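PDB 3WYD: LC-Est1C from Uncultured organism, which probably hydrolyses carboxylic ester bonds, as the C-terminal esterase domain of a larger metagenome-derived enzyme with the alpha/beta hydrolase fold. Local coordinates for residues R24-T29 / A61-A66; P88-V93 / A127-D132; L158-D163 / A202-D207. All coordinates share one frame; numbering follows the deposited sequence.

Contact 1 of 3, residues R24-T29 / A61-A66; sequences RLYVPT and AFMIEA
One face of the Tyr26 ring is turned to the helix of residues 61-66, and Met63 lies across it. The CB of Met63 sits 4.1 Å above the ring plane, displaced from the centre toward the rim on the CD1 side. The sulfur has moved further down the tyrosine, to its root: Met63 SD stands 4.9 Å from the ring centroid, 45° off the normal, and its closest neighbour is Tyr26 CB at 3.6 Å. This is an oblique Met-aromatic contact. In the methionine chain the bend at chi2 (-59°) lays the sulfur alongside the root of the tyrosine, in the direction of Arg24; the ring runs the opposite way, toward its hydroxyl, and the two side chains pass antiparallel. On the other side of the ring axis, Ala66 CB approaches Tyr26 CD2 obliquely at 4.0 Å. Met63 and Ala66 are one helical turn apart, and the ring spans both.

The contact joins the outermost, antiparallel strand 23-26 of the alpha/beta hydrolase sheet to helix 57-69, which packs over it. Tyr26 reaches the helix because its CG is anti to the backbone N (chi1 -174°), while backbone hydrogen bonding with Val73 holds the strand against strand 72-76.

Past the end of the strand, Pro28 CG rests 3.9 Å from the carbonyl oxygen of Ala66, a van der Waals touch. The phenol end is polar: Tyr26 OH is hydrogen-bonded to Glu67, the residue following Ala66, whose carboxylate also takes Thr29 OG1. A water adds weaker links, donating to Tyr26 OH at 3.3 Å and to the carbonyl oxygen of Met63 at 3.2 Å. Phe54 of the short helix 52-55 touches both Tyr26 and Met63.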
loop_
_atom_site.group_PDB
_atom_site.type_symbol
_atom_site.label_atom_id
_atom_site.label_comp_id
_atom_site.label_asym_id
_atom_site.label_seq_id
_atom_site.Cartn_x
_atom_site.Cartn_y
_atom_site.Cartn_z
ATOM N N ARG A 24 13.250 4.361 -13.090
ATOM C CA ARG A 24 13.249 4.397 -14.543
ATOM C C ARG A 24 13.004 5.812 -14.999
ATOM O O ARG A 24 12.311 6.585 -14.331
ATOM C CB ARG A 24 12.170 3.477 -15.140
ATOM C CG ARG A 24 12.450 1.999 -14.929
ATOM C CD ARG A 24 13.440 1.474 -15.986
ATOM N NE ARG A 24 13.157 1.860 -17.378
ATOM C CZ ARG A 24 12.382 1.186 -18.226
ATOM N NH1 ARG A 24 11.723 0.100 -17.841
ATOM N NH2 ARG A 24 12.267 1.577 -19.489
ATOM N N LEU A 25 13.566 6.160 -16.135
ATOM C CA LEU A 25 13.464 7.486 -16.671
ATOM C C LEU A 25 12.956 7.439 -18.113
ATOM O O LEU A 25 13.387 6.583 -18.910
ATOM C CB LEU A 25 14.836 8.143 -16.592
ATOM C CG LEU A 25 14.951 9.650 -16.533
ATOM C CD1 LEU A 25 14.279 10.290 -15.333
ATOM C CD2 LEU A 25 16.458 9.907 -16.490
ATOM N N TYR A 26 11.971 8.270 -18.446
ATOM C CA TYR A 26 11.638 8.544 -19.846
ATOM C C TYR A 26 12.076 9.934 -20.227
ATOM O O TYR A 26 11.728 10.904 -19.562
ATOM C CB TYR A 26 10.125 8.431 -20.123
ATOM C CG TYR A 26 9.829 8.568 -21.614
ATOM C CD1 TYR A 26 10.025 7.486 -22.468
ATOM C CD2 TYR A 26 9.534 9.806 -22.179
ATOM C CE1 TYR A 26 9.837 7.623 -23.845
ATOM C CE2 TYR A 26 9.367 9.960 -23.546
ATOM C CZ TYR A 26 9.551 8.854 -24.378
ATOM O OH TYR A 26 9.387 9.004 -25.742
ATOM N N VAL A 27 12.806 10.063 -21.354
ATOM C CA VAL A 27 13.303 11.368 -21.844
ATOM C C VAL A 27 12.787 11.594 -23.281
ATOM O O VAL A 27 13.039 10.755 -24.172
ATOM C CB VAL A 27 14.866 11.403 -21.805
ATOM C CG1 VAL A 27 15.427 12.705 -22.406
ATOM C CG2 VAL A 27 15.373 11.262 -20.391
ATOM N N PRO A 28 11.968 12.636 -23.501
ATOM C CA PRO A 28 11.391 12.835 -24.840
ATOM C C PRO A 28 12.440 13.022 -25.912
ATOM O O PRO A 28 13.551 13.463 -25.631
ATOM C CB PRO A 28 10.579 14.122 -24.715
ATOM C CG PRO A 28 10.284 14.224 -23.262
ATOM C CD PRO A 28 11.428 13.613 -22.540
ATOM N N THR A 29 12.089 12.610 -27.120
ATOM C CA THR A 29 13.008 12.751 -28.241
ATOM C C THR A 29 13.402 14.206 -28.465
ATOM O O THR A 29 14.427 14.469 -29.087
ATOM C CB THR A 29 12.396 12.191 -29.547
ATOM O OG1 THR A 29 11.225 12.933 -29.885
ATOM C CG2 THR A 29 12.060 10.723 -29.407
ATOM N N ALA A 61 1.118 3.492 -22.149
ATOM C CA ALA A 61 0.374 4.658 -22.613
ATOM C C ALA A 61 0.889 5.960 -21.981
ATOM O O ALA A 61 0.757 7.038 -22.551
ATOM C CB ALA A 61 -1.131 4.525 -22.285
ATOM N N PHE A 62 1.289 5.863 -20.734
ATOM C CA PHE A 62 1.754 7.066 -20.046
ATOM C C PHE A 62 2.889 7.760 -20.803
ATOM O O PHE A 62 2.952 8.993 -20.862
ATOM C CB PHE A 62 2.188 6.669 -18.629
ATOM C CG PHE A 62 2.282 7.830 -17.675
ATOM C CD1 PHE A 62 1.187 8.206 -16.908
ATOM C CD2 PHE A 62 3.481 8.531 -17.527
ATOM C CE1 PHE A 62 1.289 9.293 -16.008
ATOM C CE2 PHE A 62 3.585 9.627 -16.650
ATOM C CZ PHE A 62 2.522 9.954 -15.827
ATOM N N MET A 63 3.778 6.972 -21.383
ATOM C CA MET A 63 4.955 7.538 -22.020
ATOM C C MET A 63 4.684 8.100 -23.405
ATOM O O MET A 63 5.408 8.965 -23.840
ATOM C CB MET A 63 6.090 6.508 -22.065
ATOM C CG MET A 63 6.376 5.857 -20.747
ATOM S SD MET A 63 6.825 7.062 -19.444
ATOM C CE MET A 63 6.695 6.025 -17.978
ATOM N N ILE A 64 3.616 7.637 -24.063
ATOM C CA ILE A 64 3.080 8.302 -25.263
ATOM C C ILE A 64 2.687 9.744 -24.955
ATOM O O ILE A 64 3.082 10.666 -25.679
ATOM C CB ILE A 64 1.891 7.518 -25.831
ATOM C CG1 ILE A 64 2.351 6.105 -26.175
ATOM C CG2 ILE A 64 1.327 8.216 -27.082
ATOM C CD1 ILE A 64 1.212 5.207 -26.630
ATOM N N GLU A 65 1.974 9.964 -23.844
ATOM C CA GLU A 65 1.642 11.335 -23.491
ATOM C C GLU A 65 2.946 12.136 -23.237
ATOM O O GLU A 65 3.042 13.293 -23.640
ATOM C CB GLU A 65 0.730 11.412 -22.252
ATOM C CG GLU A 65 -0.643 10.756 -22.410
ATOM C CD GLU A 65 -1.620 11.559 -23.257
ATOM O OE1 GLU A 65 -1.234 12.625 -23.776
ATOM O OE2 GLU A 65 -2.797 11.146 -23.372
ATOM N N ALA A 66 3.872 11.591 -22.445
ATOM C CA ALA A 66 5.121 12.313 -22.112
ATOM C C ALA A 66 5.895 12.708 -23.371
ATOM O O ALA A 66 6.435 13.788 -23.440
ATOM C CB ALA A 66 6.024 11.477 -21.208
HETATM O O HOH W 1 6.690 7.097 -26.030
#

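Contact 2 of 3, residues P88-V93 / A127-D132; sequences PAERDV and AMNHPD
Two helices of the alpha/beta hydrolase fold are tied together here: the first turns of helix 88-103 and the C-terminal end of helix 118-129, the helix that follows the probable nucleophile elbow. Glu90 makes the link. Its chain is fully extended (chi2 174°), and its carboxylate arrives between Asn129 and His130. Asn129 ND2 donates to Glu90 OE1 at 2.7 Å in a nearly straight bond (170° at the hydrogen). The acceptor lies in the amide plane and offers its syn lone pair, although the carboxylate itself is rotated well out of that plane. The other oxygen, Glu90 OE2, packs 3.2 Å from Asn129 CB and meets the edge of the imidazole, 2.9 Å from His130 CE1, with the carboxylate and ring planes 78° apart. So short a separation leaves the chemical nature of this approach doubtful. His130 ND1 has a weak hydrogen bond to the carbonyl oxygen of Ile126. His130 is the first residue to leave helical geometry, and its ring comes from the opposite direction to the glutamate. Beneath this polar bridge Ile126 touches both Glu90 and Val93, and Val93 continues inward onto Ile41 and Leu43 of strand 37-43.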
loop_
_atom_site.group_PDB
_atom_site.type_symbol
_atom_site.label_atom_id
_atom_site.label_comp_id
_atom_site.label_asym_id
_atom_site.label_seq_id
_atom_site.Cartn_x
_atom_site.Cartn_y
_atom_site.Cartn_z
ATOM N N PRO A 88 11.689 6.357 4.850
ATOM C CA PRO A 88 12.778 6.174 3.886
ATOM C C PRO A 88 12.314 6.116 2.416
ATOM O O PRO A 88 13.011 6.622 1.544
ATOM C CB PRO A 88 13.436 4.848 4.322
ATOM C CG PRO A 88 12.521 4.262 5.380
ATOM C CD PRO A 88 11.754 5.389 5.963
ATOM N N ALA A 89 11.186 5.460 2.146
ATOM C CA ALA A 89 10.556 5.492 0.821
ATOM C C ALA A 89 10.297 6.894 0.270
ATOM O O ALA A 89 10.436 7.116 -0.945
ATOM C CB ALA A 89 9.262 4.721 0.849
ATOM N N GLU A 90 9.793 7.792 1.120
ATOM C CA GLU A 90 9.620 9.205 0.738
ATOM C C GLU A 90 10.960 9.844 0.404
ATOM O O GLU A 90 11.093 10.519 -0.613
ATOM C CB GLU A 90 8.955 10.004 1.873
ATOM C CG GLU A 90 8.949 11.528 1.634
ATOM C CD GLU A 90 8.166 12.288 2.681
ATOM O OE1 GLU A 90 7.002 11.950 2.934
ATOM O OE2 GLU A 90 8.732 13.223 3.306
ATOM N N ARG A 91 11.956 9.632 1.267
ATOM C CA ARG A 91 13.263 10.215 1.026
ATOM C C ARG A 91 13.858 9.680 -0.264
ATOM O O ARG A 91 14.460 10.445 -1.043
ATOM C CB ARG A 91 14.196 9.940 2.214
ATOM C CG ARG A 91 14.226 11.088 3.205
ATOM C CD ARG A 91 14.604 10.643 4.616
ATOM N NE ARG A 91 13.650 11.147 5.609
ATOM C CZ ARG A 91 12.960 10.378 6.450
ATOM N NH1 ARG A 91 13.143 9.060 6.459
ATOM N NH2 ARG A 91 12.105 10.929 7.303
ATOM N N ASP A 92 13.602 8.403 -0.552
ATOM C CA ASP A 92 13.959 7.834 -1.858
ATOM C C ASP A 92 13.384 8.649 -3.004
ATOM O O ASP A 92 14.106 9.055 -3.918
ATOM C CB ASP A 92 13.486 6.389 -1.981
ATOM C CG ASP A 92 14.419 5.413 -1.286
ATOM O OD1 ASP A 92 15.649 5.674 -1.273
ATOM O OD2 ASP A 92 13.921 4.409 -0.735
ATOM N N VAL A 93 12.092 8.965 -2.924
ATOM C CA VAL A 93 11.505 9.757 -3.976
ATOM C C VAL A 93 12.150 11.111 -4.113
ATOM O O VAL A 93 12.415 11.592 -5.233
ATOM C CB VAL A 93 9.962 9.890 -3.829
ATOM C CG1 VAL A 93 9.433 10.814 -4.911
ATOM C CG2 VAL A 93 9.342 8.533 -3.986
ATOM N N ALA A 127 3.830 15.214 -1.083
ATOM C CA ALA A 127 3.608 16.623 -1.294
ATOM C C ALA A 127 3.346 17.341 0.042
ATOM O O ALA A 127 3.790 18.463 0.244
ATOM C CB ALA A 127 2.432 16.823 -2.270
ATOM N N MET A 128 2.600 16.710 0.944
ATOM C CA MET A 128 2.357 17.391 2.243
ATOM C C MET A 128 3.635 17.614 3.022
ATOM O O MET A 128 3.772 18.604 3.743
ATOM C CB MET A 128 1.384 16.614 3.086
ATOM C CG MET A 128 -0.045 16.620 2.500
ATOM S SD MET A 128 -1.153 15.551 3.405
ATOM C CE MET A 128 -2.654 15.887 2.511
ATOM N N ASN A 129 4.559 16.688 2.885
ATOM C CA ASN A 129 5.868 16.857 3.536
ATOM C C ASN A 129 6.866 17.788 2.848
ATOM O O ASN A 129 7.863 18.253 3.440
ATOM C CB ASN A 129 6.490 15.503 3.766
ATOM C CG ASN A 129 5.836 14.776 4.932
ATOM O OD1 ASN A 129 5.307 15.403 5.864
ATOM N ND2 ASN A 129 5.853 13.460 4.882
ATOM N N HIS A 130 6.584 18.042 1.582
ATOM C CA HIS A 130 7.436 18.866 0.739
ATOM C C HIS A 130 6.543 19.746 -0.073
ATOM O O HIS A 130 6.534 19.686 -1.309
ATOM C CB HIS A 130 8.288 17.987 -0.195
ATOM C CG HIS A 130 9.226 17.120 0.545
ATOM N ND1 HIS A 130 8.898 15.855 0.955
ATOM C CD2 HIS A 130 10.425 17.402 1.104
ATOM C CE1 HIS A 130 9.888 15.359 1.682
ATOM N NE2 HIS A 130 10.832 16.274 1.765
ATOM N N PRO A 131 5.876 20.690 0.596
ATOM C CA PRO A 131 4.807 21.458 -0.009
ATOM C C PRO A 131 5.276 22.476 -1.041
ATOM O O PRO A 131 4.460 23.056 -1.767
ATOM C CB PRO A 131 4.147 22.123 1.200
ATOM C CG PRO A 131 5.230 22.213 2.211
ATOM C CD PRO A 131 5.954 20.923 2.046
ATOM N N ASP A 132 6.574 22.780 -1.047
ATOM C CA ASP A 132 7.081 23.863 -1.872
ATOM C C ASP A 132 7.680 23.402 -3.198
ATOM O O ASP A 132 8.143 24.204 -3.996
ATOM C CB ASP A 132 8.114 24.660 -1.050
ATOM C CG ASP A 132 7.510 25.182 0.250
ATOM O OD1 ASP A 132 6.326 25.581 0.183
ATOM O OD2 ASP A 132 8.190 25.142 1.307
#

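Contact 3 of 3, residues L158-D163 / A202-D207; sequences LVVHGD and ARTFKD
Leu158, near the start of strand 157-162, presses its CD2 against the backbone of Asp207, with Leu158 CD2 3.5 Å from Asp207 O. Leu158 CD2 also lies 4.0 Å from Asp207 CB, and Leu158 touches Val208 and Trp211, further along helix 205-213. Val159 points to the other side of the sheet, onto Ser173 and Val177 of helix 171-181. Val160 turns back to meet Thr204 tip to tip. Its two methyls straddle the hydroxyl: Thr204 OG1 is 3.7 Å from both Val160 CG1 and Val160 CG2, and Thr204 CG2 lies 3.8 Å from Val160 CG1. The threonine hydroxyl stands between its backbone N and carbonyl carbon (chi1 57°), where it is hydrogen-bonded to the carbonyl oxygen of Val200 and, weakly, to that of Ala201. Next in the strand, His161 again faces the other way, hydrogen-bonded to Ser173 OG and the carbonyl oxygen of Val168.

Thr204 sits at the break between helices 199-203 and 205-213, so strand 157-162 packs under that junction. The buried hydroxyl is satisfied by the preceding helix 199-203, so toward Val160 it offers only van der Waals contact.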
loop_
_atom_site.group_PDB
_atom_site.type_symbol
_atom_site.label_atom_id
_atom_site.label_comp_id
_atom_site.label_asym_id
_atom_site.label_seq_id
_atom_site.Cartn_x
_atom_site.Cartn_y
_atom_site.Cartn_z
ATOM N N LEU A 158 -5.682 17.394 -9.371
ATOM C CA LEU A 158 -6.651 16.573 -10.061
ATOM C C LEU A 158 -6.763 15.236 -9.360
ATOM O O LEU A 158 -5.747 14.547 -9.199
ATOM C CB LEU A 158 -6.146 16.330 -11.497
ATOM C CG LEU A 158 -7.040 15.356 -12.284
ATOM C CD1 LEU A 158 -8.333 16.087 -12.688
ATOM C CD2 LEU A 158 -6.363 14.871 -13.537
ATOM N N VAL A 159 -7.950 14.917 -8.870
ATOM C CA VAL A 159 -8.163 13.713 -8.092
ATOM C C VAL A 159 -9.051 12.781 -8.907
ATOM O O VAL A 159 -10.049 13.215 -9.421
ATOM C CB VAL A 159 -8.859 14.025 -6.767
ATOM C CG1 VAL A 159 -9.089 12.735 -5.947
ATOM C CG2 VAL A 159 -7.997 15.016 -5.939
ATOM N N VAL A 160 -8.658 11.506 -9.021
ATOM C CA VAL A 160 -9.448 10.510 -9.791
ATOM C C VAL A 160 -9.770 9.334 -8.906
ATOM O O VAL A 160 -8.896 8.860 -8.157
ATOM C CB VAL A 160 -8.661 10.021 -10.989
ATOM C CG1 VAL A 160 -9.427 8.925 -11.729
ATOM C CG2 VAL A 160 -8.323 11.161 -11.927
ATOM N N HIS A 161 -11.041 8.909 -8.868
ATOM C CA HIS A 161 -11.360 7.700 -8.103
ATOM C C HIS A 161 -12.577 7.067 -8.706
ATOM O O HIS A 161 -13.494 7.774 -9.126
ATOM C CB HIS A 161 -11.661 8.034 -6.614
ATOM C CG HIS A 161 -11.242 6.976 -5.636
ATOM N ND1 HIS A 161 -10.276 7.211 -4.682
ATOM C CD2 HIS A 161 -11.620 5.683 -5.486
ATOM C CE1 HIS A 161 -10.125 6.130 -3.931
ATOM N NE2 HIS A 161 -10.886 5.167 -4.437
ATOM N N GLY A 162 -12.625 5.742 -8.661
ATOM C CA GLY A 162 -13.830 5.046 -9.152
ATOM C C GLY A 162 -14.819 4.810 -8.027
ATOM O O GLY A 162 -14.430 4.479 -6.911
ATOM N N ASP A 163 -16.125 4.973 -8.273
ATOM C CA ASP A 163 -17.099 4.795 -7.178
ATOM C C ASP A 163 -17.494 3.379 -6.829
ATOM O O ASP A 163 -18.275 3.163 -5.901
ATOM C CB ASP A 163 -18.355 5.664 -7.375
ATOM C CG ASP A 163 -19.302 5.101 -8.399
ATOM O OD1 ASP A 163 -19.026 4.057 -8.996
ATOM O OD2 ASP A 163 -20.338 5.765 -8.630
ATOM N N ALA A 202 -5.202 4.261 -16.322
ATOM C CA ALA A 202 -4.850 4.585 -17.711
ATOM C C ALA A 202 -5.943 5.407 -18.413
ATOM O O ALA A 202 -5.608 6.292 -19.203
ATOM C CB ALA A 202 -4.542 3.320 -18.506
ATOM N N ARG A 203 -7.213 5.205 -18.034
ATOM C CA ARG A 203 -8.368 5.967 -18.549
ATOM C C ARG A 203 -8.151 7.493 -18.433
ATOM O O ARG A 203 -8.600 8.287 -19.264
ATOM C CB ARG A 203 -9.615 5.601 -17.710
ATOM C CG ARG A 203 -10.825 6.421 -18.079
ATOM C CD ARG A 203 -11.904 6.262 -17.048
ATOM N NE ARG A 203 -13.121 6.949 -17.433
ATOM C CZ ARG A 203 -14.202 6.303 -17.874
ATOM N NH1 ARG A 203 -14.191 4.973 -17.903
ATOM N NH2 ARG A 203 -15.322 6.966 -18.104
ATOM N N THR A 204 -7.456 7.902 -17.372
ATOM C CA THR A 204 -7.352 9.332 -17.071
ATOM C C THR A 204 -5.939 9.906 -17.296
ATOM O O THR A 204 -5.672 11.038 -16.873
ATOM C CB THR A 204 -7.846 9.696 -15.646
ATOM O OG1 THR A 204 -7.128 8.938 -14.660
ATOM C CG2 THR A 204 -9.367 9.464 -15.509
ATOM N N PHE A 205 -5.033 9.149 -17.914
ATOM C CA PHE A 205 -3.730 9.721 -18.237
ATOM C C PHE A 205 -3.855 11.018 -19.020
ATOM O O PHE A 205 -3.117 11.973 -18.751
ATOM C CB PHE A 205 -2.830 8.762 -18.995
ATOM C CG PHE A 205 -2.353 7.599 -18.186
ATOM C CD1 PHE A 205 -2.306 7.640 -16.801
ATOM C CD2 PHE A 205 -1.839 6.477 -18.835
ATOM C CE1 PHE A 205 -1.876 6.516 -16.075
ATOM C CE2 PHE A 205 -1.322 5.406 -18.136
ATOM C CZ PHE A 205 -1.331 5.413 -16.744
ATOM N N LYS A 206 -4.816 11.087 -19.936
ATOM C CA LYS A 206 -4.991 12.334 -20.697
ATOM C C LYS A 206 -5.375 13.490 -19.803
ATOM O O LYS A 206 -4.877 14.597 -19.974
ATOM C CB LYS A 206 -6.071 12.152 -21.801
ATOM C CG LYS A 206 -6.236 13.394 -22.681
ATOM C CD LYS A 206 -7.322 13.183 -23.750
ATOM C CE LYS A 206 -7.420 14.371 -24.696
ATOM N NZ LYS A 206 -7.884 15.602 -23.998
ATOM N N ASP A 207 -6.269 13.227 -18.848
ATOM C CA ASP A 207 -6.728 14.267 -17.950
ATOM C C ASP A 207 -5.563 14.721 -17.051
ATOM O O ASP A 207 -5.453 15.893 -16.719
ATOM C CB ASP A 207 -7.858 13.729 -17.090
ATOM C CG ASP A 207 -9.028 13.239 -17.925
ATOM O OD1 ASP A 207 -9.843 14.098 -18.308
ATOM O OD2 ASP A 207 -9.119 12.019 -18.194
#

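Contacts 1 and 3 both pack helices onto the one central sheet, with centres 18 Å apart, and their helices meet directly: Phe62 CD1 lies 3.5 Å from Phe205 CD1 in an edge-to-face ring pair, and Ala61 CB is 4.0 Å from Phe205 CD2. Contact 2 stands apart, 23 Å from contact 1 and 22 Å from contact 3 between centres, and lies across the chain's centre from contact 3. The probable catalytic triad, Ser117, His197 and Asp165, connects two of them along the chain: contact 2 uses the far end of the helix after Ser117, while Asp165 and His197 fall between the two segments of contact 3.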